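Local coordinates for SusD-like protein BACOVA_02651 (Bacteroides ovatus, PDB 5E75) that binds polysaccharide at the cell surface and probably captures xyloglucan before its transport into the periplasm for degradation, at residues A[30-43]-A[71-85]. Residues are numbered along the deposited sequence; the frame is centred on the assembly and turned at random.
Sequences RAWFDYNQRSIVPI and NLSGAWSGFYSVVTM. With EDO (1,2-ethanediol), chain D.
Val82 sets its CG2 methyl squarely over one face of the Trp32 indole. Val82 CG2 lies 3.6 Å from the centroid of the six-membered ring of Trp32, 14° off the ring normal, so this is a CH-pi contact. Val82 CG1 lies farther off, 4.0 Å from Trp32 CZ2. Ala31 packs its CB against the sulfur and the methyl of Met85, whose chain is extended until it bends at the last torsion.

Phe79 touches two aromatic residues. Its ring edge, through CD1, meets Trp32 CZ3. Phe79 CZ comes over one face of the Tyr35 ring, offset toward the rim, 3.4 Å from Tyr35 CE1. The Tyr35 and Phe79 planes are inclined at 42°. Ile40 CB covers the opposite face of Tyr35, and Tyr35 OH and Tyr423 OH are hydrogen-bonded.

The antiparallel pass of 30-36 along helix 70-95 belongs to the helical part of this SusD-family protein, whose sequence families fall in the TPR clan. Helix 103-125 closes in from another direction, with Met116 on Trp32 and Met124 on Phe79.

Asp34 is a knob set among Gly74, Ser77, Gly78 and Ser81. The bare Gly78 lets the backbones come close: Asp34 CA and Gly78 CA are 4.4 Å apart. The Asp34 carboxylate takes a hydrogen bond from Ser77 OG on the anti lone pair of OD2, at 2.8 Å. Ser77 OG lies anti to the backbone N (chi1 178°), which turns the hydroxyl to Asp34.

Farther along, Asn71 OD1 is buried against Ser39 CA and Pro42 CG, 3.4 Å from the latter, and has no hydrogen-bond partner. Ala75 CB touches both Ser39 OG and Ile43 CD1, and is 3.6 Å from the latter.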
loop_
_atom_site.group_PDB
_atom_site.type_symbol
_atom_site.label_atom_id
_atom_site.label_comp_id
_atom_site.label_asym_id
_atom_site.label_seq_id
_atom_site.Cartn_x
_atom_site.Cartn_y
_atom_site.Cartn_z
ATOM N N ARG A 30 -12.926 -9.507 -5.526
ATOM C CA ARG A 30 -14.119 -8.738 -5.824
ATOM C C ARG A 30 -14.384 -7.623 -4.804
ATOM O O ARG A 30 -14.749 -6.506 -5.167
ATOM C CB ARG A 30 -15.318 -9.694 -5.902
ATOM C CG ARG A 30 -16.625 -9.037 -6.237
ATOM C CD ARG A 30 -17.711 -10.089 -6.430
ATOM N NE ARG A 30 -18.966 -9.472 -6.837
ATOM C CZ ARG A 30 -19.988 -10.126 -7.379
ATOM N NH1 ARG A 30 -19.915 -11.435 -7.591
ATOM N NH2 ARG A 30 -21.088 -9.462 -7.715
ATOM N N ALA A 31 -14.210 -7.928 -3.523
ATOM C CA ALA A 31 -14.448 -6.946 -2.479
ATOM C C ALA A 31 -13.612 -5.673 -2.636
ATOM O O ALA A 31 -14.100 -4.582 -2.356
ATOM C CB ALA A 31 -14.187 -7.563 -1.136
ATOM N N TRP A 32 -12.381 -5.840 -3.119
ATOM C CA TRP A 32 -11.397 -4.754 -3.226
ATOM C C TRP A 32 -11.401 -4.068 -4.589
ATOM O O TRP A 32 -10.716 -3.060 -4.785
ATOM C CB TRP A 32 -9.997 -5.322 -2.966
ATOM C CG TRP A 32 -9.775 -5.760 -1.553
ATOM C CD1 TRP A 32 -9.884 -7.032 -1.072
ATOM C CD2 TRP A 32 -9.418 -4.934 -0.435
ATOM N NE1 TRP A 32 -9.647 -7.047 0.288
ATOM C CE2 TRP A 32 -9.343 -5.774 0.699
ATOM C CE3 TRP A 32 -9.177 -3.567 -0.281
ATOM C CZ2 TRP A 32 -9.031 -5.281 1.974
ATOM C CZ3 TRP A 32 -8.863 -3.088 0.977
ATOM C CH2 TRP A 32 -8.781 -3.942 2.083
ATOM N N PHE A 33 -12.178 -4.591 -5.525
ATOM C CA PHE A 33 -12.081 -4.174 -6.917
ATOM C C PHE A 33 -12.285 -2.661 -7.122
ATOM O O PHE A 33 -11.528 -2.042 -7.879
ATOM C CB PHE A 33 -13.063 -4.981 -7.784
ATOM C CG PHE A 33 -12.977 -4.652 -9.246
ATOM C CD1 PHE A 33 -12.036 -5.265 -10.065
ATOM C CD2 PHE A 33 -13.833 -3.722 -9.795
ATOM C CE1 PHE A 33 -11.951 -4.942 -11.405
ATOM C CE2 PHE A 33 -13.745 -3.396 -11.142
ATOM C CZ PHE A 33 -12.806 -4.012 -11.937
ATOM N N ASP A 34 -13.270 -2.049 -6.472
ATOM C CA ASP A 34 -13.562 -0.636 -6.730
ATOM C C ASP A 34 -12.394 0.239 -6.296
ATOM O O ASP A 34 -12.219 1.329 -6.818
ATOM C CB ASP A 34 -14.837 -0.135 -6.029
ATOM C CG ASP A 34 -16.107 -0.593 -6.701
ATOM O OD1 ASP A 34 -16.026 -1.259 -7.752
ATOM O OD2 ASP A 34 -17.192 -0.261 -6.164
ATOM N N TYR A 35 -11.624 -0.220 -5.313
ATOM C CA TYR A 35 -10.431 0.506 -4.866
ATOM C C TYR A 35 -9.249 0.233 -5.789
ATOM O O TYR A 35 -8.623 1.174 -6.280
ATOM C CB TYR A 35 -10.104 0.093 -3.430
ATOM C CG TYR A 35 -8.779 0.573 -2.861
ATOM C CD1 TYR A 35 -8.475 1.926 -2.787
ATOM C CD2 TYR A 35 -7.852 -0.334 -2.355
ATOM C CE1 TYR A 35 -7.277 2.358 -2.233
ATOM C CE2 TYR A 35 -6.649 0.100 -1.813
ATOM C CZ TYR A 35 -6.378 1.444 -1.752
ATOM O OH TYR A 35 -5.188 1.907 -1.205
ATOM N N ASN A 36 -8.967 -1.038 -6.042
ATOM C CA ASN A 36 -7.836 -1.406 -6.882
ATOM C C ASN A 36 -7.954 -0.905 -8.307
ATOM O O ASN A 36 -6.939 -0.672 -8.956
ATOM C CB ASN A 36 -7.625 -2.928 -6.887
ATOM C CG ASN A 36 -6.285 -3.318 -7.445
ATOM O OD1 ASN A 36 -5.265 -3.212 -6.740
ATOM N ND2 ASN A 36 -6.248 -3.741 -8.708
ATOM N N GLN A 37 -9.167 -0.700 -8.804
ATOM C CA GLN A 37 -9.303 -0.425 -10.225
ATOM C C GLN A 37 -8.800 0.956 -10.614
ATOM O O GLN A 37 -8.571 1.219 -11.793
ATOM C CB GLN A 37 -10.745 -0.615 -10.697
ATOM C CG GLN A 37 -11.725 0.438 -10.251
ATOM C CD GLN A 37 -12.998 0.420 -11.073
ATOM O OE1 GLN A 37 -14.034 -0.071 -10.631
ATOM N NE2 GLN A 37 -12.919 0.950 -12.283
ATOM N N ARG A 38 -8.639 1.847 -9.647
ATOM C CA ARG A 38 -8.202 3.199 -9.969
ATOM C C ARG A 38 -7.537 3.917 -8.804
ATOM O O ARG A 38 -6.347 4.235 -8.880
ATOM C CB ARG A 38 -9.396 4.016 -10.478
ATOM C CG ARG A 38 -9.035 5.357 -11.112
ATOM C CD ARG A 38 -10.050 5.731 -12.195
ATOM N NE ARG A 38 -9.956 4.854 -13.363
ATOM C CZ ARG A 38 -9.147 5.054 -14.403
ATOM N NH1 ARG A 38 -8.341 6.109 -14.445
ATOM N NH2 ARG A 38 -9.146 4.189 -15.412
ATOM N N SER A 39 -8.305 4.170 -7.748
ATOM C CA SER A 39 -7.900 5.101 -6.703
ATOM C C SER A 39 -6.698 4.651 -5.862
ATOM O O SER A 39 -6.042 5.483 -5.257
ATOM C CB SER A 39 -9.079 5.420 -5.789
ATOM O OG SER A 39 -9.539 4.262 -5.113
ATOM N N ILE A 40 -6.436 3.352 -5.818
ATOM C CA ILE A 40 -5.289 2.836 -5.087
ATOM C C ILE A 40 -4.005 3.564 -5.507
ATOM O O ILE A 40 -3.141 3.840 -4.658
ATOM C CB ILE A 40 -5.178 1.309 -5.272
ATOM C CG1 ILE A 40 -4.087 0.739 -4.372
ATOM C CG2 ILE A 40 -4.937 0.937 -6.744
ATOM C CD1 ILE A 40 -4.116 -0.807 -4.269
ATOM N N VAL A 41 -3.885 3.907 -6.787
ATOM C CA VAL A 41 -2.649 4.506 -7.306
ATOM C C VAL A 41 -2.431 5.948 -6.801
ATOM O O VAL A 41 -1.414 6.224 -6.179
ATOM C CB VAL A 41 -2.611 4.402 -8.847
ATOM C CG1 VAL A 41 -1.405 5.130 -9.444
ATOM C CG2 VAL A 41 -2.617 2.939 -9.280
ATOM N N PRO A 42 -3.390 6.861 -7.046
ATOM C CA PRO A 42 -3.156 8.230 -6.560
ATOM C C PRO A 42 -3.211 8.351 -5.042
ATOM O O PRO A 42 -2.493 9.173 -4.492
ATOM C CB PRO A 42 -4.287 9.036 -7.211
ATOM C CG PRO A 42 -5.340 8.008 -7.543
ATOM C CD PRO A 42 -4.563 6.798 -7.940
ATOM N N ILE A 43 -4.022 7.561 -4.356
ATOM C CA ILE A 43 -4.118 7.706 -2.909
ATOM C C ILE A 43 -2.927 7.060 -2.201
ATOM O O ILE A 43 -2.284 7.688 -1.357
ATOM C CB ILE A 43 -5.443 7.139 -2.369
ATOM C CG1 ILE A 43 -6.624 7.950 -2.927
ATOM C CG2 ILE A 43 -5.446 7.187 -0.855
ATOM C CD1 ILE A 43 -7.998 7.397 -2.523
ATOM N N ASN A 71 -11.720 9.590 -7.514
ATOM C CA ASN A 71 -10.933 8.676 -6.713
ATOM C C ASN A 71 -11.441 8.583 -5.283
ATOM O O ASN A 71 -11.325 7.532 -4.663
ATOM C CB ASN A 71 -9.461 9.090 -6.712
ATOM C CG ASN A 71 -8.818 8.888 -8.050
ATOM O OD1 ASN A 71 -8.630 7.758 -8.494
ATOM N ND2 ASN A 71 -8.512 9.981 -8.729
ATOM N N LEU A 72 -12.004 9.668 -4.756
ATOM C CA LEU A 72 -12.547 9.640 -3.407
ATOM C C LEU A 72 -13.791 8.768 -3.346
ATOM O O LEU A 72 -13.930 7.960 -2.443
ATOM C CB LEU A 72 -12.858 11.051 -2.900
ATOM C CG LEU A 72 -11.660 11.999 -2.817
ATOM C CD1 LEU A 72 -12.138 13.368 -2.362
ATOM C CD2 LEU A 72 -10.610 11.453 -1.868
ATOM N N SER A 73 -14.696 8.939 -4.307
ATOM C CA SER A 73 -15.921 8.160 -4.311
ATOM C C SER A 73 -15.609 6.689 -4.599
ATOM O O SER A 73 -16.187 5.799 -3.982
ATOM C CB SER A 73 -16.917 8.755 -5.301
ATOM O OG SER A 73 -16.332 8.903 -6.561
ATOM N N GLY A 74 -14.669 6.427 -5.499
ATOM C CA GLY A 74 -14.287 5.063 -5.811
ATOM C C GLY A 74 -13.652 4.380 -4.610
ATOM O O GLY A 74 -13.960 3.233 -4.300
ATOM N N ALA A 75 -12.740 5.073 -3.928
ATOM C CA ALA A 75 -12.071 4.476 -2.767
ATOM C C ALA A 75 -13.068 4.189 -1.642
ATOM O O ALA A 75 -13.066 3.103 -1.068
ATOM C CB ALA A 75 -10.937 5.379 -2.275
ATOM N N TRP A 76 -13.922 5.169 -1.379
ATOM C CA TRP A 76 -14.970 5.058 -0.355
ATOM C C TRP A 76 -15.856 3.866 -0.666
ATOM O O TRP A 76 -16.107 3.031 0.197
ATOM C CB TRP A 76 -15.784 6.348 -0.314
ATOM C CG TRP A 76 -16.874 6.460 0.762
ATOM C CD1 TRP A 76 -18.195 6.134 0.636
ATOM C CD2 TRP A 76 -16.719 6.983 2.094
ATOM N NE1 TRP A 76 -18.861 6.425 1.801
ATOM C CE2 TRP A 76 -17.976 6.936 2.715
ATOM C CE3 TRP A 76 -15.629 7.486 2.820
ATOM C CZ2 TRP A 76 -18.176 7.362 4.030
ATOM C CZ3 TRP A 76 -15.833 7.891 4.127
ATOM C CH2 TRP A 76 -17.094 7.845 4.709
ATOM N N SER A 77 -16.302 3.771 -1.915
ATOM C CA SER A 77 -17.091 2.620 -2.360
ATOM C C SER A 77 -16.358 1.300 -2.176
ATOM O O SER A 77 -16.937 0.326 -1.701
ATOM C CB SER A 77 -17.480 2.759 -3.842
ATOM O OG SER A 77 -18.222 1.612 -4.284
ATOM N N GLY A 78 -15.090 1.252 -2.577
ATOM C CA GLY A 78 -14.302 0.044 -2.458
ATOM C C GLY A 78 -14.106 -0.430 -1.040
ATOM O O GLY A 78 -14.330 -1.598 -0.727
ATOM N N PHE A 79 -13.691 0.479 -0.148
ATOM C CA PHE A 79 -13.467 0.083 1.221
ATOM C C PHE A 79 -14.786 -0.347 1.856
ATOM O O PHE A 79 -14.808 -1.342 2.579
ATOM C CB PHE A 79 -12.820 1.214 2.029
ATOM C CG PHE A 79 -11.428 1.582 1.571
ATOM C CD1 PHE A 79 -10.428 0.625 1.435
ATOM C CD2 PHE A 79 -11.120 2.889 1.279
ATOM C CE1 PHE A 79 -9.138 0.980 1.006
ATOM C CE2 PHE A 79 -9.846 3.243 0.848
ATOM C CZ PHE A 79 -8.861 2.288 0.720
ATOM N N TYR A 80 -15.869 0.389 1.592
ATOM C CA TYR A 80 -17.161 -0.035 2.140
ATOM C C TYR A 80 -17.680 -1.324 1.496
ATOM O O TYR A 80 -18.426 -2.055 2.127
ATOM C CB TYR A 80 -18.205 1.101 2.137
ATOM C CG TYR A 80 -18.040 1.951 3.371
ATOM C CD1 TYR A 80 -18.405 1.459 4.614
ATOM C CD2 TYR A 80 -17.438 3.205 3.324
ATOM C CE1 TYR A 80 -18.232 2.190 5.758
ATOM C CE2 TYR A 80 -17.250 3.951 4.495
ATOM C CZ TYR A 80 -17.663 3.427 5.696
ATOM O OH TYR A 80 -17.477 4.153 6.857
ATOM N N SER A 81 -17.247 -1.631 0.282
ATOM C CA SER A 81 -17.567 -2.929 -0.314
ATOM C C SER A 81 -16.897 -4.066 0.456
ATOM O O SER A 81 -17.480 -5.131 0.669
ATOM C CB SER A 81 -17.150 -2.968 -1.788
ATOM O OG SER A 81 -18.001 -2.172 -2.591
ATOM N N VAL A 82 -15.659 -3.852 0.891
ATOM C CA VAL A 82 -14.992 -4.831 1.746
ATOM C C VAL A 82 -15.760 -5.005 3.061
ATOM O O VAL A 82 -16.010 -6.135 3.506
ATOM C CB VAL A 82 -13.507 -4.452 2.042
ATOM C CG1 VAL A 82 -12.869 -5.490 2.954
ATOM C CG2 VAL A 82 -12.701 -4.336 0.760
ATOM N N VAL A 83 -16.115 -3.896 3.697
ATOM C CA VAL A 83 -16.810 -3.951 4.966
ATOM C C VAL A 83 -18.132 -4.686 4.814
ATOM O O VAL A 83 -18.434 -5.580 5.606
ATOM C CB VAL A 83 -17.068 -2.529 5.527
ATOM C CG1 VAL A 83 -17.972 -2.580 6.767
ATOM C CG2 VAL A 83 -15.728 -1.817 5.827
ATOM N N THR A 84 -18.930 -4.310 3.820
ATOM C CA THR A 84 -20.251 -4.929 3.696
ATOM C C THR A 84 -20.149 -6.378 3.232
ATOM O O THR A 84 -20.945 -7.216 3.676
ATOM C CB THR A 84 -21.194 -4.113 2.818
ATOM O OG1 THR A 84 -20.662 -4.022 1.520
ATOM C CG2 THR A 84 -21.392 -2.712 3.377
ATOM N N MET A 85 -19.192 -6.717 2.376
ATOM C CA MET A 85 -18.987 -8.145 2.069
ATOM C C MET A 85 -18.576 -8.963 3.302
ATOM O O MET A 85 -19.034 -10.098 3.501
ATOM C CB MET A 85 -17.972 -8.370 0.944
ATOM C CG MET A 85 -17.946 -9.843 0.534
ATOM S SD MET A 85 -16.806 -10.279 -0.772
ATOM C CE MET A 85 -17.463 -9.322 -2.109
HETATM C C1 EDO D . -21.053 4.506 4.119
HETATM O O1 EDO D . -21.315 5.439 3.066
HETATM C C2 EDO D . -21.852 3.240 3.902
HETATM O O2 EDO D . -21.751 2.856 2.526
#